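Side-chain contacts in ARF-like GTPase (PDB 4M9Q), which is a small GTPase of the ADP-ribosylation factor family with a P-loop fold, carrying phosphoaminophosphonic acid-guanylate ester and a magnesium ion in its crystal: residues Y48-F53 with W164-V169; Y77-D80 with R86-E89; E125-L130 with H139-C144. All coordinates share one frame; numbering follows the deposited sequence. Where two conformers were deposited one is given.

How the interactions relate
The three contacts join helices to one mixed six-stranded sheet. Along the chain, 48-53 comes first and 164-169 last, so interaction 1 brackets the other two, which follow one another in series. Interactions 2 and 3 have centres about 9 Å apart and share a core: Val79 CG2 lies 3.5 Å from Leu130 CD1, and the ring of Phe87 reaches Val126 and Gly129. Interaction 1 is about 22 Å from interaction 2 between centres and does not touch it. It does meet interaction 3, where Trp164 CH2 packs 3.5 Å from His139 CA. Helices 87-99, 123-129 and 157-190 are thus all packed on the one sheet, as expected of a P-loop GTPase fold.

Interaction 1: Y48-F53 with W164-V169; sequences YKIEVF and WLVGTV
In the P-loop fold of this ARF-family protein, the long helix 157-190 packs against the sheet, and here its Val166 touches both Tyr48 and Ile50 of strand 48-55. Tyr48 and Ile50 are two residues apart on the strand, so both point toward the helix. Val166 forks to serve both. With CG1 opposite the backbone N (chi1 170°) and CG2 beside it, each methyl has its own target. CG1 of Val166 comes to 3.5 Å from Tyr48 CD1, approaching the ring obliquely, and it is also 4.1 Å from Tyr48 CE1; the two side chains slide past each other in opposite directions. CG2 of Val166 meets Ile50 CD1 tip to tip at 3.5 Å, the delta methyl being the outermost atom of the isoleucine chain. All three touching residues are buried, which suits branched aliphatic groups and the apolar part of a tyrosine. The phenol end has a polar role of its own, since Tyr48 OH hydrogen-bonds to Asp170 OD1 one turn further along the same helix. On the sheet side, Ile50 also packs on Ile7 of strand 3-10. Val169 points the same way but settles on Ile5, Ala74 and Pro107. Within the helix, the carbonyl of Trp164 is gripped twice by Thr168: the backbone N at 3.0 Å and the hydroxyl OG1 at 2.8 Å reach Trp164 O from opposite faces of its carbonyl plane.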
ATOM      1  N   TYR A  48      -8.246  15.554  -1.336  1.00 40.94           N
ATOM      2  CA  TYR A  48      -7.289  15.098  -0.326  1.00 37.67           C
ATOM      3  C   TYR A  48      -5.813  15.297  -0.671  1.00 36.83           C
ATOM      4  O   TYR A  48      -5.388  15.151  -1.807  1.00 35.01           O
ATOM      5  CB  TYR A  48      -7.512  13.619  -0.110  1.00 34.73           C
ATOM      6  CG  TYR A  48      -8.793  13.316   0.576  1.00 34.62           C
ATOM      7  CD1 TYR A  48      -9.935  13.063  -0.136  1.00 34.73           C
ATOM      8  CD2 TYR A  48      -8.877  13.356   1.946  1.00 35.15           C
ATOM      9  CE1 TYR A  48     -11.138  12.823   0.502  1.00 35.90           C
ATOM     10  CE2 TYR A  48     -10.072  13.136   2.591  1.00 35.78           C
ATOM     11  CZ  TYR A  48     -11.188  12.855   1.859  1.00 36.57           C
ATOM     12  OH  TYR A  48     -12.391  12.652   2.465  1.00 40.09           O
ATOM     13  N   LYS A  49      -5.058  15.653   0.346  1.00 39.27           N
ATOM     14  CA  LYS A  49      -3.610  15.640   0.298  1.00 41.85           C
ATOM     15  C   LYS A  49      -3.271  14.257   0.834  1.00 38.83           C
ATOM     16  O   LYS A  49      -3.757  13.901   1.884  1.00 40.55           O
ATOM     17  CB  LYS A  49      -3.046  16.751   1.192  1.00 45.96           C
ATOM     18  CG  LYS A  49      -1.653  17.221   0.799  1.00 51.56           C
ATOM     19  CD  LYS A  49      -1.141  18.380   1.688  1.00 57.60           C
ATOM     20  CE  LYS A  49       0.394  18.435   1.693  1.00 61.80           C
ATOM     21  NZ  LYS A  49       1.013  19.444   2.601  1.00 66.85           N
ATOM     22  N   ILE A  50      -2.499  13.464   0.102  1.00 37.31           N
ATOM     23  CA  ILE A  50      -2.200  12.077   0.496  1.00 37.57           C
ATOM     24  C   ILE A  50      -0.711  11.940   0.748  1.00 39.17           C
ATOM     25  O   ILE A  50       0.094  12.131  -0.159  1.00 41.11           O
ATOM     26  CB  ILE A  50      -2.661  11.091  -0.597  1.00 36.13           C
ATOM     27  CG1 ILE A  50      -4.191  11.214  -0.778  1.00 37.08           C
ATOM     28  CG2 ILE A  50      -2.385   9.682  -0.183  1.00 34.32           C
ATOM     29  CD1 ILE A  50      -4.644  10.978  -2.164  1.00 35.51           C
ATOM     30  N   GLU A  51      -0.364  11.648   1.996  1.00 39.93           N
ATOM     31  CA  GLU A  51       0.967  11.292   2.390  1.00 40.90           C
ATOM     32  C   GLU A  51       1.181   9.791   2.170  1.00 39.01           C
ATOM     33  O   GLU A  51       0.453   8.970   2.759  1.00 34.90           O
ATOM     34  CB  GLU A  51       1.127  11.628   3.839  1.00 47.22           C
ATOM     35  CG  GLU A  51       2.571  11.736   4.302  1.00 56.16           C
ATOM     36  CD  GLU A  51       2.683  12.221   5.772  1.00 70.41           C
ATOM     37  OE1 GLU A  51       1.881  11.811   6.675  1.00 74.41           O
ATOM     38  OE2 GLU A  51       3.584  13.045   6.036  1.00 79.82           O
ATOM     39  N   VAL A  52       2.148   9.440   1.313  1.00 35.59           N
ATOM     40  CA  VAL A  52       2.453   8.052   1.036  1.00 35.77           C
ATOM     41  C   VAL A  52       3.801   7.608   1.596  1.00 35.49           C
ATOM     42  O   VAL A  52       4.809   8.170   1.279  1.00 37.84           O
ATOM     43  CB  VAL A  52       2.464   7.772  -0.467  1.00 35.68           C
ATOM     44  CG1 VAL A  52       2.509   6.282  -0.713  1.00 32.89           C
ATOM     45  CG2 VAL A  52       1.230   8.373  -1.104  1.00 36.91           C
ATOM     46  N   PHE A  53       3.797   6.589   2.435  1.00 36.73           N
ATOM     47  CA  PHE A  53       5.023   5.999   2.977  1.00 36.18           C
ATOM     48  C   PHE A  53       5.361   4.685   2.233  1.00 33.77           C
ATOM     49  O   PHE A  53       4.642   3.714   2.325  1.00 32.77           O
ATOM     50  CB  PHE A  53       4.836   5.743   4.442  1.00 37.25           C
ATOM     51  CG  PHE A  53       4.813   6.997   5.267  1.00 43.45           C
ATOM     52  CD1 PHE A  53       3.632   7.460   5.842  1.00 43.01           C
ATOM     53  CD2 PHE A  53       5.993   7.710   5.501  1.00 48.10           C
ATOM     54  CE1 PHE A  53       3.630   8.585   6.633  1.00 46.04           C
ATOM     55  CE2 PHE A  53       5.976   8.881   6.275  1.00 49.41           C
ATOM     56  CZ  PHE A  53       4.786   9.320   6.840  1.00 46.21           C
ATOM     57  N   TRP A 164     -10.140   4.715  -6.159  1.00 34.33           N
ATOM     58  CA  TRP A 164     -10.998   3.807  -5.410  1.00 33.55           C
ATOM     59  C   TRP A 164     -10.639   3.871  -3.926  1.00 34.76           C
ATOM     60  O   TRP A 164     -11.520   3.887  -3.082  1.00 39.85           O
ATOM     61  CB  TRP A 164     -10.850   2.396  -5.913  1.00 31.07           C
ATOM     62  CG  TRP A 164     -11.598   1.446  -5.041  1.00 32.30           C
ATOM     63  CD1 TRP A 164     -12.967   1.114  -5.099  1.00 33.40           C
ATOM     64  CD2 TRP A 164     -11.094   0.727  -3.889  1.00 29.49           C
ATOM     65  NE1 TRP A 164     -13.292   0.242  -4.102  1.00 32.18           N
ATOM     66  CE2 TRP A 164     -12.219  -0.019  -3.337  1.00 30.65           C
ATOM     67  CE3 TRP A 164      -9.891   0.603  -3.319  1.00 28.62           C
ATOM     68  CZ2 TRP A 164     -12.086  -0.831  -2.264  1.00 30.73           C
ATOM     69  CZ3 TRP A 164      -9.766  -0.206  -2.199  1.00 28.46           C
ATOM     70  CH2 TRP A 164     -10.855  -0.892  -1.682  1.00 29.70           C
ATOM     71  N   LEU A 165      -9.346   3.909  -3.595  1.00 32.47           N
ATOM     72  CA  LEU A 165      -8.931   3.913  -2.193  1.00 35.23           C
ATOM     73  C   LEU A 165      -9.416   5.193  -1.531  1.00 36.43           C
ATOM     74  O   LEU A 165     -10.025   5.158  -0.456  1.00 35.29           O
ATOM     75  CB  LEU A 165      -7.415   3.901  -2.040  1.00 33.12           C
ATOM     76  CG  LEU A 165      -6.710   2.941  -1.102  1.00 31.76           C
ATOM     77  CD1 LEU A 165      -5.383   3.538  -0.666  1.00 29.91           C
ATOM     78  CD2 LEU A 165      -7.547   2.511   0.039  1.00 33.58           C
ATOM     79  N   VAL A 166      -9.127   6.309  -2.195  1.00 35.84           N
ATOM     80  CA  VAL A 166      -9.399   7.604  -1.598  1.00 38.50           C
ATOM     81  C   VAL A 166     -10.900   7.766  -1.425  1.00 38.40           C
ATOM     82  O   VAL A 166     -11.356   8.256  -0.403  1.00 41.33           O
ATOM     83  CB  VAL A 166      -8.753   8.760  -2.394  1.00 37.85           C
ATOM     84  CG1 VAL A 166      -9.286  10.077  -1.868  1.00 37.39           C
ATOM     85  CG2 VAL A 166      -7.216   8.665  -2.262  1.00 33.90           C
ATOM     86  N   GLY A 167     -11.655   7.313  -2.403  1.00 38.19           N
ATOM     87  CA  GLY A 167     -13.109   7.338  -2.318  1.00 40.66           C
ATOM     88  C   GLY A 167     -13.636   6.476  -1.190  1.00 40.53           C
ATOM     89  O   GLY A 167     -14.617   6.818  -0.543  1.00 43.89           O
ATOM     90  N   THR A 168     -12.984   5.357  -0.934  1.00 36.81           N
ATOM     91  CA  THR A 168     -13.412   4.533   0.172  1.00 36.26           C
ATOM     92  C   THR A 168     -13.094   5.215   1.458  1.00 37.18           C
ATOM     93  O   THR A 168     -13.953   5.260   2.335  1.00 41.45           O
ATOM     94  CB  THR A 168     -12.755   3.159   0.114  1.00 33.83           C
ATOM     95  OG1 THR A 168     -13.096   2.552  -1.134  1.00 33.51           O
ATOM     96  CG2 THR A 168     -13.222   2.278   1.157  1.00 32.51           C
ATOM     97  N   VAL A 169     -11.886   5.773   1.592  1.00 37.03           N
ATOM     98  CA  VAL A 169     -11.548   6.529   2.816  1.00 37.66           C
ATOM     99  C   VAL A 169     -12.516   7.721   2.952  1.00 40.02           C
ATOM    100  O   VAL A 169     -13.073   7.926   3.995  1.00 39.20           O
ATOM    101  CB  VAL A 169     -10.100   7.002   2.820  1.00 37.46           C
ATOM    102  CG1 VAL A 169      -9.801   7.919   4.034  1.00 35.08           C
ATOM    103  CG2 VAL A 169      -9.195   5.770   2.795  1.00 36.10           C
TER

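Interaction 2: Y77-D80 with R86-E89; sequences YVVD and RFEE
The side chain of Phe87 leaves the helix with CG beside its own backbone N (chi1 -79°), and an unusual second torsion of 1° turns the ring plane to contain the bond from CA to CB, so that its CE1 corner is carried across to Val79 and Asp80. Val79 answers with CG1 turned opposite its backbone N. CG1 of Val79 lies 3.8 Å from Phe87 CE1 and 4.1 Å from Phe87 CD1, meeting the ring obliquely, and the two side chains cross at about a right angle. The same ring corner touches main chain as well: Asp80 O sits near the ring plane at its edge, 3.5 Å from Phe87 CE1, where the slightly positive aromatic hydrogens would probably favour a carbonyl oxygen. An aromatic suits this buried place because its C-H edge can take both a methyl and a carbonyl oxygen.

Polar groups flank the apolar core. Arg86 NH1 makes a salt bridge to Glu89 OE2 at 2.6 Å with a nearly straight N-H...O angle of 172°. The acceptor lies in the guanidinium plane, while NH1 stands above the plane of the carboxylate. Both partners are shared further, Arg86 NH2 with Asp13 and Glu89 OE1 with Arg62. The carboxylate of Asp80 is held by Lys114 and by the amide of Ala82, and Tyr77 OH bonds to Ser90 OG on the helix. Strand 74-80 and the first turn of helix 87-99 are thus closed against each other within a beta-alpha-beta unit that strand 108-113 completes, the recurring unit of the P-loop fold.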
ATOM      1  N   TYR A  77      -1.329  -2.385  -1.057  1.00 25.34           N
ATOM      2  CA  TYR A  77      -0.526  -3.570  -1.005  1.00 25.44           C
ATOM      3  C   TYR A  77      -0.184  -3.997  -2.433  1.00 26.54           C
ATOM      4  O   TYR A  77      -1.080  -4.150  -3.268  1.00 30.04           O
ATOM      5  CB  TYR A  77      -1.277  -4.656  -0.289  1.00 27.93           C
ATOM      6  CG  TYR A  77      -0.387  -5.813   0.130  1.00 31.46           C
ATOM      7  CD1 TYR A  77       0.379  -5.734   1.258  1.00 32.04           C
ATOM      8  CD2 TYR A  77      -0.324  -6.975  -0.630  1.00 33.24           C
ATOM      9  CE1 TYR A  77       1.195  -6.772   1.612  1.00 35.75           C
ATOM     10  CE2 TYR A  77       0.497  -8.005  -0.283  1.00 36.29           C
ATOM     11  CZ  TYR A  77       1.252  -7.896   0.842  1.00 36.32           C
ATOM     12  OH  TYR A  77       2.038  -8.938   1.200  1.00 41.07           O
ATOM     13  N   VAL A  78       1.097  -4.150  -2.744  1.00 26.11           N
ATOM     14  CA  VAL A  78       1.543  -4.446  -4.080  1.00 25.59           C
ATOM     15  C   VAL A  78       2.069  -5.864  -4.111  1.00 30.31           C
ATOM     16  O   VAL A  78       2.861  -6.290  -3.255  1.00 28.45           O
ATOM     17  CB  VAL A  78       2.654  -3.469  -4.504  1.00 27.86           C
ATOM     18  CG1 VAL A  78       3.049  -3.675  -5.973  1.00 26.27           C
ATOM     19  CG2 VAL A  78       2.224  -2.009  -4.292  1.00 24.94           C
ATOM     20  N   VAL A  79       1.630  -6.616  -5.129  1.00 32.20           N
ATOM     21  CA  VAL A  79       2.041  -7.986  -5.322  1.00 31.10           C
ATOM     22  C   VAL A  79       2.707  -8.071  -6.667  1.00 31.14           C
ATOM     23  O   VAL A  79       2.237  -7.465  -7.639  1.00 29.59           O
ATOM     24  CB  VAL A  79       0.834  -8.926  -5.359  1.00 32.72           C
ATOM     25  CG1 VAL A  79       1.284 -10.368  -5.565  1.00 36.36           C
ATOM     26  CG2 VAL A  79       0.066  -8.829  -4.071  1.00 35.48           C
ATOM     27  N   ASP A  80       3.796  -8.839  -6.746  1.00 30.87           N
ATOM     28  CA  ASP A  80       4.389  -9.127  -8.059  1.00 31.58           C
ATOM     29  C   ASP A  80       3.536 -10.228  -8.637  1.00 32.10           C
ATOM     30  O   ASP A  80       3.662 -11.393  -8.225  1.00 32.27           O
ATOM     31  CB  ASP A  80       5.861  -9.530  -7.920  1.00 32.65           C
ATOM     32  CG  ASP A  80       6.560  -9.819  -9.257  1.00 35.10           C
ATOM     33  OD1 ASP A  80       5.883  -9.918 -10.315  1.00 35.45           O
ATOM     34  OD2 ASP A  80       7.830 -10.018  -9.233  1.00 37.29           O
ATOM     35  N   ARG A  86       5.795 -16.562  -4.935  1.00 44.36           N
ATOM     36  CA  ARG A  86       5.835 -15.793  -3.720  1.00 43.03           C
ATOM     37  C   ARG A  86       4.461 -15.461  -3.183  1.00 41.35           C
ATOM     38  O   ARG A  86       4.330 -14.747  -2.165  1.00 42.16           O
ATOM     39  CB  ARG A  86       6.660 -14.537  -3.956  1.00 43.50           C
ATOM     40  CG  ARG A  86       8.113 -14.839  -4.242  1.00 46.75           C
ATOM     41  CD  ARG A  86       9.015 -14.358  -3.111  1.00 49.46           C
ATOM     42  NE  ARG A  86       9.621 -13.097  -3.429  1.00 48.96           N
ATOM     43  CZ  ARG A  86      10.129 -12.245  -2.551  1.00 50.69           C
ATOM     44  NH1 ARG A  86      10.123 -12.494  -1.251  1.00 49.03           N
ATOM     45  NH2 ARG A  86      10.638 -11.104  -3.004  1.00 52.31           N
ATOM     46  N   PHE A  87       3.432 -15.974  -3.833  1.00 40.48           N
ATOM     47  CA  PHE A  87       2.065 -15.658  -3.418  1.00 40.35           C
ATOM     48  C   PHE A  87       1.822 -16.079  -2.001  1.00 42.55           C
ATOM     49  O   PHE A  87       1.179 -15.362  -1.256  1.00 43.84           O
ATOM     50  CB  PHE A  87       1.019 -16.294  -4.324  1.00 39.35           C
ATOM     51  CG  PHE A  87       0.795 -15.579  -5.632  1.00 39.19           C
ATOM     52  CD1 PHE A  87       1.513 -14.416  -5.990  1.00 39.32           C
ATOM     53  CD2 PHE A  87      -0.120 -16.081  -6.544  1.00 39.05           C
ATOM     54  CE1 PHE A  87       1.289 -13.795  -7.222  1.00 36.25           C
ATOM     55  CE2 PHE A  87      -0.316 -15.465  -7.781  1.00 37.99           C
ATOM     56  CZ  PHE A  87       0.390 -14.315  -8.104  1.00 35.85           C
ATOM     57  N   GLU A  88       2.333 -17.231  -1.601  0.50 47.13           N
ATOM     58  CA  GLU A  88       2.033 -17.713  -0.258  0.50 50.77           C
ATOM     59  C   GLU A  88       2.696 -16.851   0.815  0.50 51.30           C
ATOM     60  O   GLU A  88       2.058 -16.590   1.836  0.50 53.61           O
ATOM     61  CB  GLU A  88       2.385 -19.185  -0.078  0.50 54.17           C
ATOM     62  CG  GLU A  88       1.711 -19.809   1.137  0.50 57.64           C
ATOM     63  CD  GLU A  88       0.270 -20.202   0.871  0.50 58.56           C
ATOM     64  OE1 GLU A  88      -0.202 -19.971  -0.255  0.50 59.06           O
ATOM     65  OE2 GLU A  88      -0.394 -20.740   1.780  0.50 60.58           O
ATOM     66  N   GLU A  89       3.939 -16.389   0.610  1.00 49.92           N
ATOM     67  CA  GLU A  89       4.522 -15.491   1.605  1.00 50.25           C
ATOM     68  C   GLU A  89       3.860 -14.109   1.577  1.00 48.02           C
ATOM     69  O   GLU A  89       3.748 -13.456   2.618  1.00 46.76           O
ATOM     70  CB  GLU A  89       6.045 -15.364   1.592  1.00 49.95           C
ATOM     71  CG  GLU A  89       6.682 -14.774   0.390  1.00 48.66           C
ATOM     72  CD  GLU A  89       8.119 -14.293   0.650  1.00 50.71           C
ATOM     73  OE1 GLU A  89       8.411 -13.597   1.663  1.00 49.99           O
ATOM     74  OE2 GLU A  89       8.993 -14.612  -0.193  1.00 53.53           O
TER

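Interaction 3: E125-L130 with H139-C144; sequences EVVKGL and HNVFPC
The backbone bond from Gly129 N to Glu125 O, 2.8 Å long, secures the last turn of the helix that presents Val126 and Val127 to Val141 on the neighbouring strand. The next one, Leu130 N to Val126 O at 2.9 Å, continues it. Across the contact the meeting is purely apolar and rests on the two branches of Val141. Its CG2, beside the backbone N, lies 3.9 Å from Val127 CG2, the two chains meeting at a slant. Its other methyl, CG1, set opposite that N (chi1 174°), lies 4.4 Å from Val126 CG1, a looser touch. One branched residue of the strand thus touches two successive residues of the helix, Val126 with its CB directed toward the strand and Val127 reaching across from the flank. On the strand the beta-branched Val141 suits the extended backbone; on the helix the short side chains of Val126 and Val127 allow a close approach, and the methyls on both sides need no polar partner. Val127 and Val141 remain partly exposed, and Leu132, in the loop after the helix, packs on Val141 too.

On the strand, Asn140 points its CB away from the helix, and its OD1 turns back to take a weak bond from Val141 N, 3.0 Å long and bent to 124°. The backbones of Asn140 and Phe142 bond to Ile110 of strand 108-113, tying this outermost strand into the sheet. Leu130 turns inward to Ile110 and to Ser90 and Met94 of helix 87-99. Strand 108-113, helix 123-129 and strand 139-143 thereby form a beta-alpha-beta crossover, whose short helix leans on the parallel edge of the P-loop fold's sheet.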
ATOM      1  N   GLU A 125      -6.834 -14.753  -9.989  1.00 54.23           N
ATOM      2  CA  GLU A 125      -5.722 -15.538  -9.424  1.00 54.06           C
ATOM      3  C   GLU A 125      -5.149 -14.883  -8.169  1.00 47.99           C
ATOM      4  O   GLU A 125      -4.907 -15.533  -7.186  1.00 50.04           O
ATOM      5  CB  GLU A 125      -4.576 -15.707 -10.431  1.00 59.69           C
ATOM      6  CG  GLU A 125      -4.638 -16.916 -11.339  1.00 69.92           C
ATOM      7  CD  GLU A 125      -3.268 -17.242 -11.952  1.00 77.19           C
ATOM      8  OE1 GLU A 125      -2.269 -17.335 -11.182  1.00 71.71           O
ATOM      9  OE2 GLU A 125      -3.206 -17.422 -13.203  1.00 83.78           O
ATOM     10  N   VAL A 126      -4.903 -13.592  -8.208  1.00 43.54           N
ATOM     11  CA  VAL A 126      -4.298 -12.916  -7.053  1.00 42.31           C
ATOM     12  C   VAL A 126      -5.253 -12.875  -5.838  1.00 42.26           C
ATOM     13  O   VAL A 126      -4.837 -12.963  -4.696  1.00 44.26           O
ATOM     14  CB  VAL A 126      -3.806 -11.504  -7.446  1.00 39.25           C
ATOM     15  CG1 VAL A 126      -3.466 -10.662  -6.245  1.00 36.79           C
ATOM     16  CG2 VAL A 126      -2.614 -11.599  -8.368  1.00 37.02           C
ATOM     17  N   VAL A 127      -6.538 -12.806  -6.076  1.00 45.65           N
ATOM     18  CA  VAL A 127      -7.507 -12.966  -4.992  1.00 49.92           C
ATOM     19  C   VAL A 127      -7.383 -14.302  -4.265  1.00 54.97           C
ATOM     20  O   VAL A 127      -7.326 -14.326  -3.024  1.00 54.99           O
ATOM     21  CB  VAL A 127      -8.960 -12.822  -5.505  1.00 51.46           C
ATOM     22  CG1 VAL A 127      -9.976 -13.388  -4.499  1.00 54.90           C
ATOM     23  CG2 VAL A 127      -9.249 -11.361  -5.813  1.00 47.90           C
ATOM     24  N   LYS A 128      -7.334 -15.397  -5.033  1.00 59.72           N
ATOM     25  CA  LYS A 128      -7.061 -16.719  -4.474  1.00 62.20           C
ATOM     26  C   LYS A 128      -5.721 -16.699  -3.772  1.00 57.78           C
ATOM     27  O   LYS A 128      -5.638 -17.069  -2.616  1.00 58.33           O
ATOM     28  CB  LYS A 128      -7.080 -17.851  -5.534  1.00 68.57           C
ATOM     29  CG  LYS A 128      -8.246 -18.814  -5.353  1.00 78.77           C
ATOM     30  CD  LYS A 128      -8.053 -20.184  -6.017  1.00 85.57           C
ATOM     31  CE  LYS A 128      -9.396 -20.936  -6.126  1.00 91.22           C
ATOM     32  NZ  LYS A 128      -9.341 -22.239  -6.862  1.00 88.59           N
ATOM     33  N   GLY A 129      -4.684 -16.252  -4.475  1.00 52.93           N
ATOM     34  CA  GLY A 129      -3.320 -16.363  -3.984  1.00 52.57           C
ATOM     35  C   GLY A 129      -3.123 -15.629  -2.673  1.00 50.18           C
ATOM     36  O   GLY A 129      -2.390 -16.089  -1.823  1.00 50.27           O
ATOM     37  N   LEU A 130      -3.776 -14.478  -2.505  1.00 50.23           N
ATOM     38  CA  LEU A 130      -3.635 -13.709  -1.257  1.00 50.60           C
ATOM     39  C   LEU A 130      -4.684 -14.088  -0.229  1.00 52.21           C
ATOM     40  O   LEU A 130      -4.713 -13.514   0.882  1.00 51.79           O
ATOM     41  CB  LEU A 130      -3.669 -12.209  -1.497  1.00 46.63           C
ATOM     42  CG  LEU A 130      -2.456 -11.618  -2.187  1.00 47.53           C
ATOM     43  CD1 LEU A 130      -2.669 -10.119  -2.280  1.00 47.93           C
ATOM     44  CD2 LEU A 130      -1.179 -11.911  -1.447  1.00 42.49           C
ATOM     45  N   HIS A 139     -11.557  -4.138   0.124  1.00 37.30           N
ATOM     46  CA  HIS A 139     -10.415  -4.195  -0.755  1.00 33.53           C
ATOM     47  C   HIS A 139     -10.811  -4.410  -2.136  1.00 33.69           C
ATOM     48  O   HIS A 139     -11.906  -4.908  -2.426  1.00 34.10           O
ATOM     49  CB  HIS A 139      -9.487  -5.298  -0.370  1.00 34.00           C
ATOM     50  CG  HIS A 139     -10.103  -6.648  -0.458  1.00 35.12           C
ATOM     51  ND1 HIS A 139     -10.844  -7.149   0.533  1.00 37.61           N
ATOM     52  CD2 HIS A 139     -10.125  -7.595  -1.503  1.00 35.37           C
ATOM     53  CE1 HIS A 139     -11.303  -8.391   0.169  1.00 39.53           C
ATOM     54  NE2 HIS A 139     -10.880  -8.643  -1.089  1.00 36.98           N
ATOM     55  N   ASN A 140      -9.903  -4.070  -3.029  1.00 31.93           N
ATOM     56  CA  ASN A 140     -10.152  -4.247  -4.449  1.00 33.86           C
ATOM     57  C   ASN A 140      -8.819  -4.514  -5.084  1.00 31.84           C
ATOM     58  O   ASN A 140      -7.807  -3.977  -4.606  1.00 31.46           O
ATOM     59  CB  ASN A 140     -10.748  -2.956  -5.013  1.00 35.56           C
ATOM     60  CG  ASN A 140     -11.565  -3.166  -6.264  1.00 39.24           C
ATOM     61  OD1 ASN A 140     -11.550  -4.219  -6.891  1.00 43.67           O
ATOM     62  ND2 ASN A 140     -12.310  -2.139  -6.629  1.00 41.44           N
ATOM     63  N   VAL A 141      -8.797  -5.280  -6.169  1.00 30.99           N
ATOM     64  CA  VAL A 141      -7.537  -5.660  -6.785  1.00 31.04           C
ATOM     65  C   VAL A 141      -7.487  -5.056  -8.144  1.00 32.05           C
ATOM     66  O   VAL A 141      -8.444  -5.167  -8.885  1.00 36.73           O
ATOM     67  CB  VAL A 141      -7.416  -7.196  -6.965  1.00 32.98           C
ATOM     68  CG1 VAL A 141      -6.150  -7.562  -7.756  1.00 29.95           C
ATOM     69  CG2 VAL A 141      -7.477  -7.885  -5.599  1.00 30.85           C
ATOM     70  N   PHE A 142      -6.366  -4.442  -8.477  1.00 30.94           N
ATOM     71  CA  PHE A 142      -6.208  -3.744  -9.728  1.00 30.73           C
ATOM     72  C   PHE A 142      -4.938  -4.228 -10.372  1.00 31.73           C
ATOM     73  O   PHE A 142      -3.869  -4.076  -9.814  1.00 30.99           O
ATOM     74  CB  PHE A 142      -6.037  -2.263  -9.478  1.00 31.11           C
ATOM     75  CG  PHE A 142      -7.217  -1.626  -8.814  1.00 32.89           C
ATOM     76  CD1 PHE A 142      -7.258  -1.483  -7.439  1.00 32.77           C
ATOM     77  CD2 PHE A 142      -8.257  -1.128  -9.566  1.00 34.60           C
ATOM     78  CE1 PHE A 142      -8.323  -0.879  -6.825  1.00 32.36           C
ATOM     79  CE2 PHE A 142      -9.340  -0.543  -8.957  1.00 35.50           C
ATOM     80  CZ  PHE A 142      -9.378  -0.435  -7.586  1.00 33.58           C
ATOM     81  N   PRO A 143      -5.051  -4.834 -11.555  1.00 31.76           N
ATOM     82  CA  PRO A 143      -3.861  -5.153 -12.274  1.00 31.12           C
ATOM     83  C   PRO A 143      -3.193  -3.902 -12.810  1.00 31.82           C
ATOM     84  O   PRO A 143      -3.882  -2.980 -13.220  1.00 34.01           O
ATOM     85  CB  PRO A 143      -4.362  -6.027 -13.433  1.00 35.34           C
ATOM     86  CG  PRO A 143      -5.832  -6.031 -13.373  1.00 35.30           C
ATOM     87  CD  PRO A 143      -6.285  -5.306 -12.174  1.00 32.00           C
ATOM     88  N   CYS A 144      -1.856  -3.882 -12.882  1.00 30.73           N
ATOM     89  CA  CYS A 144      -1.166  -2.698 -13.345  1.00 30.30           C
ATOM     90  C   CYS A 144       0.239  -3.018 -13.781  1.00 31.59           C
ATOM     91  O   CYS A 144       0.737  -4.148 -13.641  1.00 32.40           O
ATOM     92  CB  CYS A 144      -1.102  -1.655 -12.236  1.00 30.04           C
ATOM     93  SG  CYS A 144      -0.077  -2.222 -10.876  1.00 30.12           S
TER